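Local coordinates for protein endo-polygalacturonase (Pectobacterium carotovorum subsp. carotovorum, PDB 1BHE) that hydrolyses the alpha-1,4-galacturonosyl links of polygalacturonic acid from within the chain, helping the bacterium to macerate and soft-rot plant tissue, at residues A[173-178]-A[198-203]; A[117-122]-A[152-157]; A[185-190]-A[212-217]; A[206-211]-A[228-233]; A[242-247]-A[267-272]. All coordinates share one frame; numbering follows the deposited sequence.

Contact 1: residues A[173-178]-A[198-203]; sequences PNFHVV and ARNTDG
F175 and D202 form the tight half of this contact. The D202 carboxylate lies stacked on one face of the F175 ring, their planes 6° apart, with OD2 displaced toward the rim, 3.5 Å from F175 CZ; D202 CB also sits over that face, 3.8 Å from the ring centroid. The D202 carbonyl oxygen is gripped twice by one residue: H176 N reaches D202 O at 2.8 Å, and H176 ND1, on a ring whose CG lies anti to the carbonyl carbon (chi1 -68°), comes to the same O at 3.1 Å from above the carbonyl plane. V177 N closes the set on G203 O at 2.9 Å. N200 marks the looser, partly exposed side. Its ND2 approaches N174 ND2, but two donors cannot bond, and a water instead links N200 ND2 (2.9 Å) to P173 O (2.8 Å). In the parallel beta-helix, H176 NE2 binds T194 OG1, D202 touches the predicted proton donor D223, and strand 177-180 runs between strands 154-157 and 204-207.

Contact 2: residues A[117-122]-A[152-157]; sequences GTIDGQ and RLIQIN
I119 is the first residue of 117-122 to meet L153 and I154, and it does so with both branches of its side chain. CG2, anti to the backbone N, touches both methyls of L153, at 4.1 Å from CD2; the two side chains slide past each other in opposite directions. The other branch runs extended from CB, and the chi2 torsion of 173° carries CD1 outward to within 4.4 Å of I154 CD1. At D120 the side chain turns the other way: OD1 accepts from Q122 N at 2.9 Å in an Asx turn, while OD2 is in a salt bridge with R74. G121, within that turn, brings bare backbone to the contact, and L153 CD2 settles 3.6 Å from G121 CA. The side chains that meet are all aliphatic, an instance of how the interior of a parallel beta-helix is filled by such groups from different faces of the coil. The polar chains of 152-157 bond among themselves: R152 NH1 to Q155 OE1 at 2.8 Å, then Q155 NE2 to N157 OD1 at 2.7 Å. Of the two strands, 118-120 lies between 72-75 and 167-170, and 154-157 between 103-106 and 177-180; F102 and L169 also pack on I119, and S172 touches L153.

Contact 3: residues A[185-190]-A[212-217]; sequences FTAWKT and ITIAYS
W188 and Y216 lie side by side at the end of two paired strands, pointing the same way. Followed outward, W188 CB stands 4.1 Å from A215 O, and chi1 of -171° sets CG anti to the backbone N, still near that oxygen. On one flank of the indole, CD1 meets Y216 CB at 4.2 Å and NE1 meets Y216 CD2 at 3.7 Å. Further out, CE2 comes to 3.6 Å from Y216 CD2, and CZ2 meets both CD2 and CE2 of the tyrosine; elsewhere on the six-membered ring, CE3 looks onto A215 CB at 4.3 Å. The five-membered ring of W188 and the Y216 ring are inclined obliquely at 34°. Behind them runs the regular ladder of parallel strands: T213 N to F185 O, A187 N to T213 O, A215 N to A187 O and K189 N to A215 O. Where the chain turns its corner, S217 OG takes over, accepting from T190 N at 3.0 Å and giving its proton to A215 O, also at 3.0 Å. F185 CB meets I212 CD1 at 3.7 Å on the other side of the sheet. Strands 185-188 and 212-215 are rungs of one beta-helix face, the contact continuing past the corner at K189: strand 162-165 adjoins 183-193, strand 237-243 adjoins 210-215, I204 packs on F185, A187 and I214, and H244 stacks on Y216.

Contact 4: residues A[206-211]-A[228-233]; sequences PMSSKN and IKAYKG
The Y231 ring has S208 OG at its edge, in the ring plane and 4.0 Å from CD1, while M207 crosses it obliquely. M207 CB is 3.9 Å from Y231 CE1, and the sulfur makes a Met-aromatic contact, SD lying 5.3 Å from the ring centroid and 64° off its normal. M207 is extended beyond CG, which takes CE along K229 to 4.2 Å from K229 CD. S208 OG does double duty: it accepts an almost straight bond from Y231 N (3.0 Å, 177°) and also bonds A235 O, outside the two segments. The P206 ring, which is puckered, touches I228 CG1 through its CD. A single bridge joins the backbones, K229 N to P206 O at 3.0 Å and S208 N to K229 O at 2.9 Å, the close of one parallel pair. M207 packs on V178 of strand 177-180, K229 NZ is held by E258 and the G256 carbonyl, and I228 reaches V262 and I240 of the following strands.

Contact 5: residues A[242-247]-A[267-272]; sequences ILHNDF and VDDLKM
L270 CD1 is the bump and the F247 ring its seat: the methyl, with CG anti to the backbone N and chi2 (59°) placing CD1, stands over the ring centre, 3.8 Å from the centroid and 9° off the normal, in a CH-pi contact. The same methyl also meets N245 CB at 3.8 Å, which fits it into the angle between two residues of the facing strand. M272 CE comes obliquely to F247 CD2 at 4.1 Å, and V267 CG2 lies against I242 CB, also at 4.1 Å. On the reverse of the strands, L243 CD2 rests on D268 CB at 3.8 Å, and K271 CB is pressed to D246 OD1. The strands pair in parallel, K271 N to N245 O and F247 N to K271 O. At the corner H244 ND1 bonds D269 OD2 at 2.7 Å, almost straight (176°), in the ring plane and on the anti lone pair of the carboxylate. A water accepts from N245 ND2 at 3.1 Å, near I242 O and D269 O. Such stacked corners continue the coil: N245 is tied to S217 and I214, D268 OD1 bonds S297 OG, M253 packs on I242, F247 and L270, and strand 290-302 adjoins 258-273.

In the fold
All five contacts belong to the coil of one right-handed parallel beta-helix, the fold of the family, and contact 1 lies nearest the probable active site: the D202 side chain is about 3 Å from D223, the predicted proton donor, and about 6 Å from H251, inferred to be catalytic. Contact 4 is further off, K229 being about 9 Å from D223; V178 CG1 packs on M207 SD at 3.6 Å. Contacts 1 and 2, centres about 9 Å apart, share a strand pairing through H176 O and I154 N (2.8 Å). Contacts 3 and 5, centres about 11 Å apart, join consecutive turns, probably bonded through I214 O and L243 N (2.9 Å). Contacts 2 and 5 lie furthest apart, about 22 Å between centres.

Contact 1: residues A[173-178]-A[198-203]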
# COMPACT_ATOMS: atom_id res chain seq x y z
N PRO A 173 11.14 1.32 4.05
CA PRO A 173 11.76 2.59 3.72
C PRO A 173 10.83 3.48 2.91
O PRO A 173 10.82 4.70 3.09
CB PRO A 173 13.02 2.22 2.94
CG PRO A 173 13.25 0.78 3.25
CD PRO A 173 11.86 0.20 3.41
N ASN A 174 10.04 2.89 2.03
CA ASN A 174 9.09 3.61 1.18
C ASN A 174 7.76 2.85 1.23
O ASN A 174 7.46 2.28 2.30
CB ASN A 174 9.67 3.71 -0.21
CG ASN A 174 9.07 4.69 -1.19
OD1 ASN A 174 7.90 4.61 -1.56
ND2 ASN A 174 9.90 5.63 -1.67
N PHE A 175 6.95 2.86 0.18
CA PHE A 175 5.69 2.11 0.22
C PHE A 175 5.98 0.64 0.49
O PHE A 175 7.01 0.13 0.04
CB PHE A 175 4.93 2.29 -1.09
CG PHE A 175 4.50 3.70 -1.42
CD1 PHE A 175 4.74 4.77 -0.57
CD2 PHE A 175 3.83 3.94 -2.61
CE1 PHE A 175 4.33 6.05 -0.91
CE2 PHE A 175 3.42 5.21 -2.95
CZ PHE A 175 3.67 6.27 -2.10
N HIS A 176 5.09 -0.05 1.21
CA HIS A 176 5.30 -1.45 1.52
C HIS A 176 5.01 -2.36 0.32
O HIS A 176 5.83 -3.20 -0.03
CB HIS A 176 4.41 -1.90 2.69
CG HIS A 176 4.77 -1.30 4.02
ND1 HIS A 176 4.53 0.02 4.32
CD2 HIS A 176 5.33 -1.85 5.12
CE1 HIS A 176 4.94 0.27 5.56
NE2 HIS A 176 5.43 -0.84 6.07
N VAL A 177 3.80 -2.25 -0.23
CA VAL A 177 3.37 -3.09 -1.34
C VAL A 177 2.72 -2.24 -2.44
O VAL A 177 1.80 -1.46 -2.19
CB VAL A 177 2.35 -4.17 -0.93
CG1 VAL A 177 2.03 -5.08 -2.12
CG2 VAL A 177 2.78 -5.02 0.24
N VAL A 178 3.19 -2.42 -3.67
CA VAL A 178 2.66 -1.72 -4.83
C VAL A 178 2.33 -2.76 -5.90
O VAL A 178 3.15 -3.61 -6.21
CB VAL A 178 3.65 -0.70 -5.43
CG1 VAL A 178 3.14 -0.14 -6.76
CG2 VAL A 178 3.93 0.46 -4.46
N ALA A 198 6.76 7.78 10.37
CA ALA A 198 7.55 7.56 9.17
C ALA A 198 6.77 7.96 7.92
O ALA A 198 5.77 7.34 7.58
CB ALA A 198 7.99 6.10 9.07
N ARG A 199 7.23 9.01 7.25
CA ARG A 199 6.55 9.52 6.07
C ARG A 199 6.83 8.65 4.85
O ARG A 199 7.86 7.96 4.77
CB ARG A 199 6.96 10.97 5.78
CG ARG A 199 6.52 11.96 6.85
CD ARG A 199 5.04 12.31 6.74
NE ARG A 199 4.14 11.27 7.21
CZ ARG A 199 3.84 10.99 8.47
NH1 ARG A 199 4.36 11.71 9.46
NH2 ARG A 199 3.02 10.00 8.77
N ASN A 200 5.91 8.68 3.89
CA ASN A 200 6.08 7.98 2.62
C ASN A 200 6.02 6.47 2.75
O ASN A 200 6.75 5.76 2.05
CB ASN A 200 7.43 8.42 2.04
CG ASN A 200 7.51 8.41 0.54
OD1 ASN A 200 6.58 8.85 -0.13
ND2 ASN A 200 8.64 7.94 0.02
N THR A 201 5.19 5.97 3.65
CA THR A 201 5.13 4.53 3.93
C THR A 201 3.77 3.91 3.69
O THR A 201 3.29 3.12 4.51
CB THR A 201 5.53 4.33 5.41
OG1 THR A 201 4.78 5.26 6.20
CG2 THR A 201 7.02 4.56 5.61
N ASP A 202 3.17 4.20 2.53
CA ASP A 202 1.87 3.61 2.20
C ASP A 202 1.94 2.10 2.39
O ASP A 202 2.98 1.49 2.09
CB ASP A 202 1.44 3.91 0.77
CG ASP A 202 1.09 5.35 0.49
OD1 ASP A 202 1.28 6.23 1.35
OD2 ASP A 202 0.59 5.63 -0.63
N GLY A 203 0.84 1.52 2.85
CA GLY A 203 0.78 0.09 3.09
C GLY A 203 0.66 -0.72 1.81
O GLY A 203 1.61 -1.39 1.40
O HOH W 1 10.70 7.23 1.91

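Contact 2: residues A[117-122]-A[152-157]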
# COMPACT_ATOMS: atom_id res chain seq x y z
N GLY A 117 6.81 -15.73 8.42
CA GLY A 117 8.01 -14.97 8.71
C GLY A 117 7.76 -13.48 8.42
O GLY A 117 6.65 -13.04 8.13
N THR A 118 8.82 -12.71 8.54
CA THR A 118 8.83 -11.27 8.38
C THR A 118 9.78 -10.76 7.31
O THR A 118 10.86 -11.30 7.09
CB THR A 118 9.30 -10.67 9.74
OG1 THR A 118 8.38 -11.07 10.76
CG2 THR A 118 9.39 -9.15 9.71
N ILE A 119 9.37 -9.67 6.66
CA ILE A 119 10.21 -8.94 5.72
C ILE A 119 10.43 -7.57 6.40
O ILE A 119 9.46 -6.88 6.71
CB ILE A 119 9.59 -8.75 4.33
CG1 ILE A 119 9.36 -10.12 3.69
CG2 ILE A 119 10.50 -7.89 3.46
CD1 ILE A 119 8.61 -10.10 2.38
N ASP A 120 11.68 -7.26 6.72
CA ASP A 120 12.03 -6.04 7.42
C ASP A 120 12.86 -5.10 6.54
O ASP A 120 13.95 -5.46 6.11
CB ASP A 120 12.83 -6.41 8.67
CG ASP A 120 13.38 -5.27 9.49
OD1 ASP A 120 13.03 -4.09 9.26
OD2 ASP A 120 14.19 -5.56 10.40
N GLY A 121 12.33 -3.90 6.31
CA GLY A 121 13.00 -2.93 5.46
C GLY A 121 14.09 -2.11 6.14
O GLY A 121 14.83 -1.38 5.47
N GLN A 122 14.17 -2.13 7.47
CA GLN A 122 15.15 -1.32 8.20
C GLN A 122 15.04 0.15 7.81
O GLN A 122 16.05 0.83 7.61
CB GLN A 122 16.57 -1.81 7.92
CG GLN A 122 16.88 -3.24 8.31
CD GLN A 122 18.33 -3.41 8.72
OE1 GLN A 122 18.65 -3.27 9.91
NE2 GLN A 122 19.22 -3.69 7.77
N ARG A 152 11.19 0.74 -2.05
CA ARG A 152 9.92 0.10 -1.68
C ARG A 152 10.19 -1.34 -1.27
O ARG A 152 11.18 -1.91 -1.74
CB ARG A 152 8.94 0.11 -2.86
CG ARG A 152 8.42 1.52 -3.15
CD ARG A 152 7.59 1.53 -4.44
NE ARG A 152 6.95 2.83 -4.64
CZ ARG A 152 6.36 3.21 -5.77
NH1 ARG A 152 6.32 2.39 -6.82
NH2 ARG A 152 5.82 4.42 -5.84
N LEU A 153 9.35 -1.93 -0.42
CA LEU A 153 9.57 -3.31 -0.00
C LEU A 153 9.21 -4.30 -1.11
O LEU A 153 10.01 -5.16 -1.48
CB LEU A 153 8.75 -3.67 1.22
CG LEU A 153 9.28 -3.51 2.63
CD1 LEU A 153 8.42 -4.35 3.58
CD2 LEU A 153 10.75 -3.87 2.81
N ILE A 154 7.98 -4.21 -1.60
CA ILE A 154 7.51 -5.15 -2.63
C ILE A 154 6.95 -4.35 -3.79
O ILE A 154 6.03 -3.57 -3.57
CB ILE A 154 6.44 -6.10 -2.06
CG1 ILE A 154 7.04 -7.10 -1.05
CG2 ILE A 154 5.71 -6.88 -3.15
CD1 ILE A 154 5.97 -7.73 -0.17
N GLN A 155 7.49 -4.55 -4.98
CA GLN A 155 7.03 -3.85 -6.18
C GLN A 155 6.61 -4.88 -7.22
O GLN A 155 7.40 -5.72 -7.63
CB GLN A 155 8.17 -2.98 -6.72
CG GLN A 155 7.87 -2.30 -8.05
CD GLN A 155 6.96 -1.10 -7.92
OE1 GLN A 155 7.05 -0.29 -7.00
NE2 GLN A 155 6.04 -0.97 -8.88
N ILE A 156 5.34 -4.86 -7.61
CA ILE A 156 4.80 -5.83 -8.55
C ILE A 156 4.29 -5.12 -9.81
O ILE A 156 3.42 -4.25 -9.70
CB ILE A 156 3.66 -6.64 -7.92
CG1 ILE A 156 4.09 -7.27 -6.58
CG2 ILE A 156 3.17 -7.71 -8.88
CD1 ILE A 156 2.93 -7.44 -5.61
N ASN A 157 4.84 -5.45 -10.97
CA ASN A 157 4.49 -4.77 -12.21
C ASN A 157 3.97 -5.71 -13.29
O ASN A 157 4.48 -6.82 -13.44
CB ASN A 157 5.74 -4.10 -12.81
CG ASN A 157 6.43 -3.11 -11.91
OD1 ASN A 157 5.82 -2.48 -11.06
ND2 ASN A 157 7.74 -2.94 -12.06

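Contact 3: residues A[185-190]-A[212-217]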
# COMPACT_ATOMS: atom_id res chain seq x y z
N PHE A 185 -4.70 -9.52 -7.66
CA PHE A 185 -3.79 -9.40 -6.52
C PHE A 185 -4.61 -9.69 -5.27
O PHE A 185 -5.65 -9.07 -5.07
CB PHE A 185 -3.16 -8.01 -6.42
CG PHE A 185 -2.40 -7.76 -5.14
CD1 PHE A 185 -1.13 -8.28 -4.96
CD2 PHE A 185 -2.96 -7.02 -4.12
CE1 PHE A 185 -0.42 -8.05 -3.79
CE2 PHE A 185 -2.26 -6.79 -2.95
CZ PHE A 185 -0.99 -7.30 -2.78
N THR A 186 -4.13 -10.63 -4.47
CA THR A 186 -4.80 -10.98 -3.23
C THR A 186 -3.82 -10.86 -2.06
O THR A 186 -2.79 -11.55 -2.07
CB THR A 186 -5.35 -12.42 -3.27
OG1 THR A 186 -6.39 -12.51 -4.26
CG2 THR A 186 -5.93 -12.86 -1.93
N ALA A 187 -4.14 -10.01 -1.10
CA ALA A 187 -3.37 -9.88 0.13
C ALA A 187 -4.31 -10.40 1.23
O ALA A 187 -5.43 -9.91 1.35
CB ALA A 187 -2.92 -8.47 0.41
N TRP A 188 -3.91 -11.45 1.92
CA TRP A 188 -4.78 -12.10 2.92
C TRP A 188 -3.95 -12.44 4.15
O TRP A 188 -2.85 -12.97 4.02
CB TRP A 188 -5.37 -13.35 2.28
CG TRP A 188 -6.44 -14.07 3.03
CD1 TRP A 188 -6.40 -14.55 4.31
CD2 TRP A 188 -7.73 -14.42 2.51
NE1 TRP A 188 -7.59 -15.17 4.62
CE2 TRP A 188 -8.43 -15.10 3.53
CE3 TRP A 188 -8.36 -14.22 1.27
CZ2 TRP A 188 -9.72 -15.58 3.35
CZ3 TRP A 188 -9.65 -14.69 1.10
CH2 TRP A 188 -10.31 -15.37 2.14
N LYS A 189 -4.40 -12.04 5.33
CA LYS A 189 -3.62 -12.24 6.55
C LYS A 189 -2.25 -11.58 6.43
O LYS A 189 -1.23 -12.10 6.87
CB LYS A 189 -3.51 -13.73 6.91
CG LYS A 189 -4.74 -14.20 7.69
CD LYS A 189 -4.81 -15.71 7.79
CE LYS A 189 -6.02 -16.16 8.62
NZ LYS A 189 -6.22 -17.64 8.52
N THR A 190 -2.22 -10.38 5.86
CA THR A 190 -0.99 -9.62 5.70
C THR A 190 -0.91 -8.64 6.88
O THR A 190 -1.89 -7.94 7.13
CB THR A 190 -0.94 -8.84 4.38
OG1 THR A 190 -0.80 -9.76 3.28
CG2 THR A 190 0.24 -7.88 4.34
N ILE A 212 -8.56 -6.77 -7.30
CA ILE A 212 -7.81 -6.74 -6.07
C ILE A 212 -8.62 -7.13 -4.84
O ILE A 212 -9.72 -6.61 -4.64
CB ILE A 212 -7.32 -5.29 -5.77
CG1 ILE A 212 -6.67 -4.63 -6.98
CG2 ILE A 212 -6.40 -5.28 -4.56
CD1 ILE A 212 -5.46 -5.33 -7.55
N THR A 213 -8.05 -7.97 -3.99
CA THR A 213 -8.68 -8.32 -2.72
C THR A 213 -7.69 -8.10 -1.58
O THR A 213 -6.58 -8.63 -1.62
CB THR A 213 -9.18 -9.77 -2.66
OG1 THR A 213 -10.31 -9.92 -3.52
CG2 THR A 213 -9.60 -10.18 -1.25
N ILE A 214 -8.10 -7.33 -0.58
CA ILE A 214 -7.29 -7.16 0.64
C ILE A 214 -8.20 -7.64 1.78
O ILE A 214 -9.24 -7.01 2.01
CB ILE A 214 -6.78 -5.74 0.86
CG1 ILE A 214 -5.86 -5.28 -0.28
CG2 ILE A 214 -6.05 -5.66 2.20
CD1 ILE A 214 -5.49 -3.81 -0.26
N ALA A 215 -7.88 -8.77 2.40
CA ALA A 215 -8.77 -9.32 3.43
C ALA A 215 -8.05 -9.91 4.63
O ALA A 215 -6.91 -10.36 4.57
CB ALA A 215 -9.64 -10.41 2.80
N TYR A 216 -8.72 -9.86 5.79
CA TYR A 216 -8.19 -10.40 7.03
C TYR A 216 -6.78 -9.93 7.34
O TYR A 216 -5.94 -10.70 7.82
CB TYR A 216 -8.27 -11.94 6.98
CG TYR A 216 -9.70 -12.42 6.89
CD1 TYR A 216 -10.53 -12.39 8.00
CD2 TYR A 216 -10.23 -12.88 5.69
CE1 TYR A 216 -11.85 -12.82 7.92
CE2 TYR A 216 -11.54 -13.31 5.60
CZ TYR A 216 -12.34 -13.28 6.72
OH TYR A 216 -13.65 -13.71 6.63
N SER A 217 -6.51 -8.67 7.07
CA SER A 217 -5.19 -8.09 7.26
C SER A 217 -5.20 -6.99 8.31
O SER A 217 -6.24 -6.52 8.74
CB SER A 217 -4.67 -7.59 5.90
OG SER A 217 -4.49 -8.68 5.01

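Contact 4: residues A[206-211]-A[228-233]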
# COMPACT_ATOMS: atom_id res chain seq x y z
N PRO A 206 -2.70 -0.43 -4.98
CA PRO A 206 -3.00 -0.82 -6.36
C PRO A 206 -2.89 0.42 -7.24
O PRO A 206 -3.43 1.47 -6.88
CB PRO A 206 -4.42 -1.37 -6.30
CG PRO A 206 -4.77 -1.45 -4.85
CD PRO A 206 -3.94 -0.38 -4.16
N MET A 207 -2.16 0.35 -8.34
CA MET A 207 -1.93 1.47 -9.24
C MET A 207 -2.28 1.09 -10.68
O MET A 207 -1.59 0.28 -11.29
CB MET A 207 -0.45 1.89 -9.21
CG MET A 207 0.01 2.51 -7.90
SD MET A 207 1.76 2.99 -7.94
CE MET A 207 1.92 3.63 -6.27
N SER A 208 -3.38 1.62 -11.21
CA SER A 208 -3.84 1.29 -12.56
C SER A 208 -3.91 -0.23 -12.71
O SER A 208 -3.34 -0.83 -13.64
CB SER A 208 -2.95 1.93 -13.62
OG SER A 208 -3.32 3.30 -13.84
N SER A 209 -4.59 -0.88 -11.77
CA SER A 209 -4.68 -2.35 -11.77
C SER A 209 -6.12 -2.79 -11.53
O SER A 209 -6.91 -2.00 -11.00
CB SER A 209 -3.77 -2.91 -10.67
OG SER A 209 -2.40 -2.74 -11.01
N LYS A 210 -6.46 -4.02 -11.90
CA LYS A 210 -7.81 -4.50 -11.65
C LYS A 210 -7.78 -5.80 -10.84
O LYS A 210 -6.76 -6.46 -10.76
CB LYS A 210 -8.64 -4.73 -12.91
CG LYS A 210 -7.92 -5.02 -14.20
CD LYS A 210 -8.66 -4.54 -15.44
CE LYS A 210 -9.08 -3.09 -15.41
NZ LYS A 210 -8.37 -2.19 -16.36
N ASN A 211 -8.94 -6.12 -10.29
CA ASN A 211 -9.20 -7.34 -9.54
C ASN A 211 -8.27 -7.53 -8.35
O ASN A 211 -7.36 -8.35 -8.33
CB ASN A 211 -9.18 -8.54 -10.51
CG ASN A 211 -10.26 -8.38 -11.57
OD1 ASN A 211 -11.40 -8.04 -11.26
ND2 ASN A 211 -9.90 -8.59 -12.83
N ILE A 228 -5.69 3.58 -3.28
CA ILE A 228 -6.10 3.11 -4.60
C ILE A 228 -5.90 4.23 -5.62
O ILE A 228 -6.43 5.33 -5.44
CB ILE A 228 -7.57 2.66 -4.55
CG1 ILE A 228 -7.74 1.48 -3.58
CG2 ILE A 228 -8.10 2.26 -5.92
CD1 ILE A 228 -9.18 1.21 -3.17
N LYS A 229 -5.09 4.00 -6.65
CA LYS A 229 -4.74 5.03 -7.62
C LYS A 229 -4.92 4.59 -9.07
O LYS A 229 -4.84 3.41 -9.41
CB LYS A 229 -3.27 5.47 -7.47
CG LYS A 229 -2.85 5.91 -6.07
CD LYS A 229 -1.36 6.20 -5.97
CE LYS A 229 -0.96 6.42 -4.52
NZ LYS A 229 -1.41 7.74 -4.01
N ALA A 230 -5.19 5.56 -9.95
CA ALA A 230 -5.33 5.32 -11.39
C ALA A 230 -4.68 6.49 -12.13
O ALA A 230 -4.94 7.65 -11.80
CB ALA A 230 -6.77 5.11 -11.79
N TYR A 231 -3.80 6.20 -13.07
CA TYR A 231 -3.01 7.19 -13.77
C TYR A 231 -3.38 7.47 -15.22
O TYR A 231 -3.77 6.58 -15.97
CB TYR A 231 -1.53 6.73 -13.76
CG TYR A 231 -0.93 6.72 -12.37
CD1 TYR A 231 -1.14 5.65 -11.50
CD2 TYR A 231 -0.16 7.78 -11.93
CE1 TYR A 231 -0.60 5.66 -10.23
CE2 TYR A 231 0.39 7.79 -10.67
CZ TYR A 231 0.17 6.73 -9.82
OH TYR A 231 0.72 6.74 -8.56
N LYS A 232 -3.19 8.73 -15.63
CA LYS A 232 -3.48 9.12 -17.00
C LYS A 232 -2.58 8.36 -17.97
O LYS A 232 -1.38 8.24 -17.73
CB LYS A 232 -3.28 10.63 -17.20
CG LYS A 232 -4.03 11.18 -18.41
CD LYS A 232 -3.84 12.69 -18.55
CE LYS A 232 -2.62 13.01 -19.41
NZ LYS A 232 -2.83 14.25 -20.22
N GLY A 233 -3.15 7.80 -19.04
CA GLY A 233 -2.37 7.09 -20.04
C GLY A 233 -2.10 5.63 -19.66
O GLY A 233 -1.34 4.95 -20.35

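Contact 5: residues A[242-247]-A[267-272]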
# COMPACT_ATOMS: atom_id res chain seq x y z
N ILE A 242 -12.12 -4.81 -0.22
CA ILE A 242 -11.38 -4.55 1.01
C ILE A 242 -12.27 -5.08 2.15
O ILE A 242 -13.20 -4.41 2.58
CB ILE A 242 -11.10 -3.06 1.23
CG1 ILE A 242 -10.42 -2.42 0.02
CG2 ILE A 242 -10.28 -2.83 2.49
CD1 ILE A 242 -9.07 -2.99 -0.36
N LEU A 243 -12.05 -6.33 2.55
CA LEU A 243 -12.91 -7.01 3.50
C LEU A 243 -12.26 -7.55 4.77
O LEU A 243 -11.29 -8.31 4.73
CB LEU A 243 -13.54 -8.21 2.78
CG LEU A 243 -14.16 -7.98 1.40
CD1 LEU A 243 -14.39 -9.28 0.65
CD2 LEU A 243 -15.47 -7.20 1.51
N HIS A 244 -12.96 -7.37 5.90
CA HIS A 244 -12.57 -7.95 7.18
C HIS A 244 -11.16 -7.55 7.60
O HIS A 244 -10.28 -8.39 7.80
CB HIS A 244 -12.71 -9.48 7.16
CG HIS A 244 -13.99 -9.96 6.54
ND1 HIS A 244 -15.23 -9.63 7.05
CD2 HIS A 244 -14.21 -10.69 5.42
CE1 HIS A 244 -16.16 -10.17 6.28
NE2 HIS A 244 -15.58 -10.82 5.29
N ASN A 245 -10.92 -6.25 7.71
CA ASN A 245 -9.61 -5.74 8.06
C ASN A 245 -9.60 -4.86 9.31
O ASN A 245 -10.62 -4.34 9.76
CB ASN A 245 -9.05 -4.91 6.89
CG ASN A 245 -8.81 -5.75 5.64
OD1 ASN A 245 -7.95 -6.63 5.63
ND2 ASN A 245 -9.60 -5.46 4.61
N ASP A 246 -8.39 -4.66 9.83
CA ASP A 246 -8.14 -3.81 10.98
C ASP A 246 -7.05 -2.81 10.64
O ASP A 246 -5.95 -3.23 10.25
CB ASP A 246 -7.66 -4.62 12.20
CG ASP A 246 -8.75 -5.44 12.85
OD1 ASP A 246 -9.54 -4.87 13.64
OD2 ASP A 246 -8.84 -6.65 12.57
N PHE A 247 -7.34 -1.52 10.70
CA PHE A 247 -6.33 -0.51 10.39
C PHE A 247 -5.98 0.28 11.66
O PHE A 247 -6.86 0.65 12.45
CB PHE A 247 -6.75 0.43 9.28
CG PHE A 247 -6.86 -0.06 7.87
CD1 PHE A 247 -6.59 -1.36 7.49
CD2 PHE A 247 -7.24 0.83 6.87
CE1 PHE A 247 -6.70 -1.79 6.19
CE2 PHE A 247 -7.35 0.42 5.55
CZ PHE A 247 -7.08 -0.89 5.22
N VAL A 267 -15.77 -1.76 0.12
CA VAL A 267 -15.15 -1.82 1.43
C VAL A 267 -16.19 -2.29 2.45
O VAL A 267 -17.20 -1.60 2.62
CB VAL A 267 -14.60 -0.46 1.90
CG1 VAL A 267 -13.92 -0.60 3.26
CG2 VAL A 267 -13.63 0.15 0.90
N ASP A 268 -15.95 -3.40 3.13
CA ASP A 268 -16.88 -3.92 4.12
C ASP A 268 -16.14 -4.53 5.31
O ASP A 268 -15.13 -5.23 5.15
CB ASP A 268 -17.81 -4.98 3.51
CG ASP A 268 -18.83 -5.48 4.53
OD1 ASP A 268 -19.64 -4.67 5.02
OD2 ASP A 268 -18.84 -6.69 4.84
N ASP A 269 -16.66 -4.29 6.50
CA ASP A 269 -16.11 -4.81 7.74
C ASP A 269 -14.67 -4.32 7.92
O ASP A 269 -13.70 -5.05 7.70
CB ASP A 269 -16.18 -6.34 7.79
CG ASP A 269 -15.77 -6.88 9.15
OD1 ASP A 269 -15.67 -6.08 10.11
OD2 ASP A 269 -15.55 -8.11 9.28
N LEU A 270 -14.56 -3.07 8.33
CA LEU A 270 -13.27 -2.43 8.54
C LEU A 270 -13.22 -1.76 9.92
O LEU A 270 -14.01 -0.85 10.20
CB LEU A 270 -12.99 -1.39 7.46
CG LEU A 270 -11.71 -0.55 7.64
CD1 LEU A 270 -10.47 -1.43 7.71
CD2 LEU A 270 -11.58 0.48 6.52
N LYS A 271 -12.31 -2.24 10.75
CA LYS A 271 -12.16 -1.65 12.09
C LYS A 271 -10.95 -0.71 12.07
O LYS A 271 -9.87 -1.09 11.61
CB LYS A 271 -12.01 -2.72 13.16
CG LYS A 271 -13.33 -3.19 13.75
CD LYS A 271 -13.69 -4.60 13.29
CE LYS A 271 -14.02 -5.49 14.47
NZ LYS A 271 -13.21 -6.74 14.45
N MET A 272 -11.16 0.53 12.50
CA MET A 272 -10.08 1.52 12.50
C MET A 272 -9.84 2.08 13.90
O MET A 272 -10.78 2.51 14.58
CB MET A 272 -10.40 2.65 11.52
CG MET A 272 -10.77 2.19 10.13
SD MET A 272 -11.05 3.51 8.95
CE MET A 272 -9.38 3.96 8.51
O HOH W 2 -12.30 -4.17 5.30